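PDB 6BFV: purine nucleoside phosphorylase from Schistosoma mansoni, which probably catalyses the reversible phosphorolysis of purine nucleosides such as inosine and guanosine to the free base and ribose 1-phosphate. Local coordinates for residues N117-I122 with S241-N246; G192-N197 with G220-P225. All coordinates share one frame; numbering follows the deposited sequence.

Contact 1 of 2, residues N117-I122 with S241-N246; sequences NLAGGI and SLIANN. With DJP (5-fluoropyrimidin-2-ol), chain G.
Asn-117 and Ser-241 open a parallel strand pairing in which side chains add to the backbone ladder. With chi1 at 60°, CG of Asn-117 sits between the backbone N and the carbonyl carbon, from where OD1 turns to Ser-241. OG of Ser-241 donates to it at 2.8 Å, in the amide plane on a lone pair, while ND2 is held by Thr-223. Backbone bonds follow, among them Leu-242 N to Asn-117 O (2.9 Å). The tight part lies on the face of Ala-119, whose methyl packs on Ser-241, and of Gly-121. There the strands slip by one residue in a beta bulge; Gly-121 N reaches Asn-245 O at 2.8 Å, and its backbone packs so close to that oxygen and to Ile-243 CG2 that a CB would clash. The other face is looser: Leu-118 and Leu-242 run side by side, meeting mainly through their CD2 methyls at 3.7 Å, and Leu-118 remains partly exposed. Here the 5-fluoropyrimidin-2-ol lies against Gly-120, whose CA is 3.3 Å from its N1. The bulged pair belongs to the central mixed sheet of the phosphorylase-superfamily alpha/beta fold, and the ligand at its C-terminal end is consistent with the purine-base pocket.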
loop_
_atom_site.group_PDB
_atom_site.type_symbol
_atom_site.label_atom_id
_atom_site.label_comp_id
_atom_site.label_asym_id
_atom_site.label_seq_id
_atom_site.Cartn_x
_atom_site.Cartn_y
_atom_site.Cartn_z
ATOM N N ASN A 117 5.935 4.978 -21.734
ATOM C CA ASN A 117 4.651 4.595 -21.169
ATOM C C ASN A 117 3.627 5.683 -21.465
ATOM O O ASN A 117 3.956 6.765 -21.979
ATOM C CB ASN A 117 4.706 4.341 -19.642
ATOM C CG ASN A 117 5.157 5.564 -18.839
ATOM O OD1 ASN A 117 4.500 6.602 -18.843
ATOM N ND2 ASN A 117 6.256 5.414 -18.076
ATOM N N LEU A 118 2.377 5.371 -21.136
ATOM C CA LEU A 118 1.261 6.314 -21.186
ATOM C C LEU A 118 0.897 6.739 -19.762
ATOM O O LEU A 118 0.819 5.890 -18.857
ATOM C CB LEU A 118 0.022 5.681 -21.852
ATOM C CG LEU A 118 0.150 5.116 -23.278
ATOM C CD1 LEU A 118 -1.092 4.337 -23.758
ATOM C CD2 LEU A 118 0.389 6.209 -24.202
ATOM N N ALA A 119 0.598 8.024 -19.567
ATOM C CA ALA A 119 0.351 8.533 -18.217
ATOM C C ALA A 119 -0.734 9.609 -18.219
ATOM O O ALA A 119 -1.085 10.161 -19.261
ATOM C CB ALA A 119 1.645 9.085 -17.610
ATOM N N GLY A 120 -1.295 9.883 -17.040
ATOM C CA GLY A 120 -2.229 11.002 -16.884
ATOM C C GLY A 120 -1.448 12.228 -16.429
ATOM O O GLY A 120 -0.507 12.115 -15.641
ATOM N N GLY A 121 -1.844 13.403 -16.911
ATOM C CA GLY A 121 -1.190 14.655 -16.480
ATOM C C GLY A 121 -1.820 15.236 -15.226
ATOM O O GLY A 121 -3.043 15.287 -15.094
ATOM N N ILE A 122 -0.959 15.677 -14.302
ATOM C CA ILE A 122 -1.356 16.297 -13.037
ATOM C C ILE A 122 -0.940 17.774 -12.994
ATOM O O ILE A 122 -1.714 18.643 -12.591
ATOM C CB ILE A 122 -0.768 15.529 -11.833
ATOM C CG1 ILE A 122 -1.284 14.080 -11.810
ATOM C CG2 ILE A 122 -1.027 16.262 -10.499
ATOM C CD1 ILE A 122 -2.850 13.910 -11.615
ATOM N N SER A 241 7.202 9.566 -20.493
ATOM C CA SER A 241 5.752 9.396 -20.432
ATOM C C SER A 241 5.149 10.210 -21.567
ATOM O O SER A 241 5.543 11.361 -21.792
ATOM C CB SER A 241 5.106 9.883 -19.126
ATOM O OG SER A 241 5.405 9.094 -18.011
ATOM N N LEU A 242 4.212 9.596 -22.284
ATOM C CA LEU A 242 3.281 10.305 -23.152
ATOM C C LEU A 242 2.002 10.628 -22.382
ATOM O O LEU A 242 1.320 9.713 -21.896
ATOM C CB LEU A 242 2.962 9.464 -24.381
ATOM C CG LEU A 242 1.839 10.009 -25.262
ATOM C CD1 LEU A 242 2.140 11.394 -25.878
ATOM C CD2 LEU A 242 1.572 8.993 -26.341
ATOM N N ILE A 243 1.681 11.922 -22.282
ATOM C CA ILE A 243 0.476 12.422 -21.602
ATOM C C ILE A 243 -0.745 12.189 -22.480
ATOM O O ILE A 243 -0.805 12.654 -23.626
ATOM C CB ILE A 243 0.611 13.919 -21.275
ATOM C CG1 ILE A 243 1.795 14.167 -20.336
ATOM C CG2 ILE A 243 -0.665 14.476 -20.672
ATOM C CD1 ILE A 243 1.833 13.283 -19.157
ATOM N N ALA A 244 -1.722 11.480 -21.948
ATOM C CA ALA A 244 -2.961 11.230 -22.678
ATOM C C ALA A 244 -4.178 11.999 -22.153
ATOM O O ALA A 244 -5.228 11.958 -22.799
ATOM C CB ALA A 244 -3.285 9.739 -22.679
ATOM N N ASN A 245 -4.072 12.717 -21.040
ATOM C CA ASN A 245 -5.153 13.587 -20.571
ATOM C C ASN A 245 -4.562 14.509 -19.514
ATOM O O ASN A 245 -3.429 14.302 -19.061
ATOM C CB ASN A 245 -6.331 12.775 -20.028
ATOM C CG ASN A 245 -6.204 12.466 -18.547
ATOM O OD1 ASN A 245 -5.086 12.329 -18.013
ATOM N ND2 ASN A 245 -7.348 12.340 -17.874
ATOM N N ASN A 246 -5.316 15.552 -19.136
ATOM C CA ASN A 246 -5.046 16.271 -17.885
ATOM C C ASN A 246 -6.109 15.849 -16.885
ATOM O O ASN A 246 -7.263 16.275 -16.987
ATOM C CB ASN A 246 -5.053 17.796 -18.014
ATOM C CG ASN A 246 -4.454 18.456 -16.804
ATOM O OD1 ASN A 246 -5.117 18.596 -15.774
ATOM N ND2 ASN A 246 -3.152 18.802 -16.881
HETATM C C3 DJP G . -3.933 7.596 -16.326
HETATM C C2 DJP G . -3.967 8.308 -18.601
HETATM C C1 DJP G . -2.776 6.266 -18.053
HETATM O O DJP G . -4.390 9.240 -19.539
HETATM N N DJP G . -3.220 7.210 -18.999
HETATM N N1 DJP G . -4.339 8.515 -17.220
HETATM C C DJP G . -3.147 6.493 -16.736
HETATM F F DJP G . -2.749 5.606 -15.801
#

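Contact 2 of 2, residues G192-N197 with G220-P225; sequences GVYAFN and GMSTVP. With DJP (5-fluoropyrimidin-2-ol), chain G.
Tyr-194, Phe-196 and Gly-220 carry most of this interface, with two aromatic side chains from one face of strand 189-196 packing against the strand end at Gly-220 and the turn after it. The phenol of Tyr-194 extends to the turn, its CG anti to the backbone N (chi1 178°), which brings OH to the backbone of Ser-222. There Ser-222 N donates to OH at 3.2 Å in a nearly straight bond of 164°. A water in the plane of the ring, at its edge, lies 2.7 Å from the same OH and also bonds to Ser-222 OG, so the buried hydroxyl is fixed from more than one direction. Nearer the root of the ring, CD2 packs on CG2 of Val-224.

Phe-196, two residues on, leaves the strand on the same side and reaches further along, to Val-224 and Pro-225. Its edge meets Met-221 O, 3.5 Å from CE1, while CD2 rests near Val-224 CB. Pro-225 comes from the opposite direction, and its CD makes an off-centre CH-pi contact, 4.1 Å from the ring centroid.

Gly-220 meets both rings: Tyr-194 OH comes up to its CA and carbonyl C, and its O lies at the edge of the Phe-196 ring. The hydroxyl occupies space where a CB on Gly-220 would clash with it. The glycine N donates to Ala-195 O at 3.1 Å and its O accepts from Asn-197 N at 2.9 Å, the pattern of a parallel bridge around Phe-196.

The contact thus joins the end of strand 189-196 to the loop leading from strand 218-220 into helix 224-232. Strand 131-139 packs against Tyr-194, Phe-196 and Val-224, strand 112-121 meets Tyr-194 and Ser-222, and Leu-145 of a second subunit packs on Phe-196.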
loop_
_atom_site.group_PDB
_atom_site.type_symbol
_atom_site.label_atom_id
_atom_site.label_comp_id
_atom_site.label_asym_id
_atom_site.label_seq_id
_atom_site.Cartn_x
_atom_site.Cartn_y
_atom_site.Cartn_z
ATOM N N GLY A 192 9.498 16.001 -15.324
ATOM C CA GLY A 192 8.506 15.874 -14.263
ATOM C C GLY A 192 8.667 14.656 -13.358
ATOM O O GLY A 192 9.445 13.741 -13.632
ATOM N N VAL A 193 7.916 14.694 -12.249
ATOM C CA VAL A 193 7.867 13.639 -11.240
ATOM C C VAL A 193 6.667 12.721 -11.519
ATOM O O VAL A 193 5.526 13.193 -11.591
ATOM C CB VAL A 193 7.772 14.247 -9.827
ATOM C CG1 VAL A 193 7.604 13.142 -8.757
ATOM C CG2 VAL A 193 8.996 15.203 -9.507
ATOM N N TYR A 194 6.923 11.409 -11.630
ATOM C CA TYR A 194 5.926 10.376 -11.952
ATOM C C TYR A 194 5.438 9.667 -10.696
ATOM O O TYR A 194 6.259 9.121 -9.953
ATOM C CB TYR A 194 6.579 9.356 -12.879
ATOM C CG TYR A 194 5.755 8.158 -13.329
ATOM C CD1 TYR A 194 5.254 8.108 -14.602
ATOM C CD2 TYR A 194 5.588 7.036 -12.529
ATOM C CE1 TYR A 194 4.531 7.025 -15.055
ATOM C CE2 TYR A 194 4.838 5.934 -12.978
ATOM C CZ TYR A 194 4.326 5.929 -14.229
ATOM O OH TYR A 194 3.640 4.853 -14.744
ATOM N N ALA A 195 4.112 9.663 -10.467
ATOM C CA ALA A 195 3.504 8.905 -9.368
ATOM C C ALA A 195 3.070 7.533 -9.871
ATOM O O ALA A 195 2.440 7.433 -10.922
ATOM C CB ALA A 195 2.308 9.653 -8.777
ATOM N N PHE A 196 3.445 6.470 -9.135
ATOM C CA PHE A 196 3.059 5.090 -9.460
ATOM C C PHE A 196 1.758 4.802 -8.700
ATOM O O PHE A 196 1.756 4.724 -7.459
ATOM C CB PHE A 196 4.192 4.113 -9.084
ATOM C CG PHE A 196 3.934 2.627 -9.411
ATOM C CD1 PHE A 196 3.014 2.234 -10.365
ATOM C CD2 PHE A 196 4.675 1.623 -8.765
ATOM C CE1 PHE A 196 2.790 0.854 -10.648
ATOM C CE2 PHE A 196 4.452 0.249 -9.057
ATOM C CZ PHE A 196 3.528 -0.116 -10.005
ATOM N N ASN A 197 0.644 4.748 -9.443
ATOM C CA ASN A 197 -0.658 4.210 -8.986
ATOM C C ASN A 197 -0.722 2.726 -9.379
ATOM O O ASN A 197 -0.726 2.404 -10.577
ATOM C CB ASN A 197 -1.807 5.012 -9.648
ATOM C CG ASN A 197 -3.173 4.294 -9.636
ATOM O OD1 ASN A 197 -3.489 3.552 -8.734
ATOM N ND2 ASN A 197 -3.964 4.523 -10.649
ATOM N N GLY A 220 0.776 7.131 -13.492
ATOM C CA GLY A 220 0.516 5.945 -14.300
ATOM C C GLY A 220 0.714 4.657 -13.521
ATOM O O GLY A 220 1.013 4.659 -12.318
ATOM N N MET A 221 0.588 3.536 -14.244
ATOM C CA MET A 221 0.485 2.222 -13.611
ATOM C C MET A 221 1.654 1.292 -13.955
ATOM O O MET A 221 1.518 0.073 -13.825
ATOM C CB MET A 221 -0.844 1.562 -14.018
ATOM C CG MET A 221 -2.081 2.415 -13.865
ATOM S SD MET A 221 -3.489 1.497 -14.570
ATOM C CE MET A 221 -4.663 2.819 -14.613
ATOM N N SER A 222 2.794 1.820 -14.411
ATOM C CA SER A 222 3.914 0.981 -14.848
ATOM C C SER A 222 5.246 1.677 -14.515
ATOM O O SER A 222 5.298 2.651 -13.753
ATOM C CB SER A 222 3.798 0.700 -16.352
ATOM O OG SER A 222 4.251 1.836 -17.101
ATOM N N THR A 223 6.335 1.115 -15.063
ATOM C CA THR A 223 7.656 1.735 -15.204
ATOM C C THR A 223 8.491 1.752 -13.910
ATOM O O THR A 223 9.672 1.350 -13.925
ATOM C CB THR A 223 7.507 3.137 -15.803
ATOM O OG1 THR A 223 6.954 3.024 -17.122
ATOM C CG2 THR A 223 8.889 3.867 -15.910
ATOM N N VAL A 224 7.915 2.176 -12.779
ATOM C CA VAL A 224 8.700 2.231 -11.519
ATOM C C VAL A 224 9.247 0.868 -11.130
ATOM O O VAL A 224 10.398 0.790 -10.645
ATOM C CB VAL A 224 7.864 2.904 -10.416
ATOM C CG1 VAL A 224 8.496 2.758 -9.107
ATOM C CG2 VAL A 224 7.671 4.438 -10.671
ATOM N N PRO A 225 8.514 -0.250 -11.286
ATOM C CA PRO A 225 9.082 -1.563 -10.919
ATOM C C PRO A 225 10.313 -1.920 -11.731
ATOM O O PRO A 225 11.343 -2.293 -11.159
ATOM C CB PRO A 225 7.923 -2.525 -11.199
ATOM C CG PRO A 225 6.694 -1.673 -10.910
ATOM C CD PRO A 225 7.072 -0.340 -11.582
HETATM C C3 DJP G . -3.933 7.596 -16.326
HETATM C C2 DJP G . -3.967 8.308 -18.601
HETATM C C1 DJP G . -2.776 6.266 -18.053
HETATM O O DJP G . -4.390 9.240 -19.539
HETATM N N DJP G . -3.220 7.210 -18.999
HETATM N N1 DJP G . -4.339 8.515 -17.220
HETATM C C DJP G . -3.147 6.493 -16.736
HETATM F F DJP G . -2.749 5.606 -15.801
HETATM O O HOH W 1 2.479 4.600 -17.208
#

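Both contacts reach one mixed sheet, and contact 2 is nested within the chain loop that contact 1 closes; their centres are about 10 Å apart. Asn-117 bridges them: its ND2 is 2.7 Å from Thr-223 OG1, a probable hydrogen bond, and its CB packs on Ser-222 OG. Ser-241 OG also lies 3.6 Å from Tyr-194 CD1. Strand ends and the loop after Gly-220 meet round the same ligand. Gly-120 CA and Gly-220 CA lie off the same face of the ring, near N1 and the fluorine respectively, and Met-221 CE lies on the other, 3.6 Å from the fluorine. The example illustrates how neighbouring strand termini jointly shape a single binding pocket.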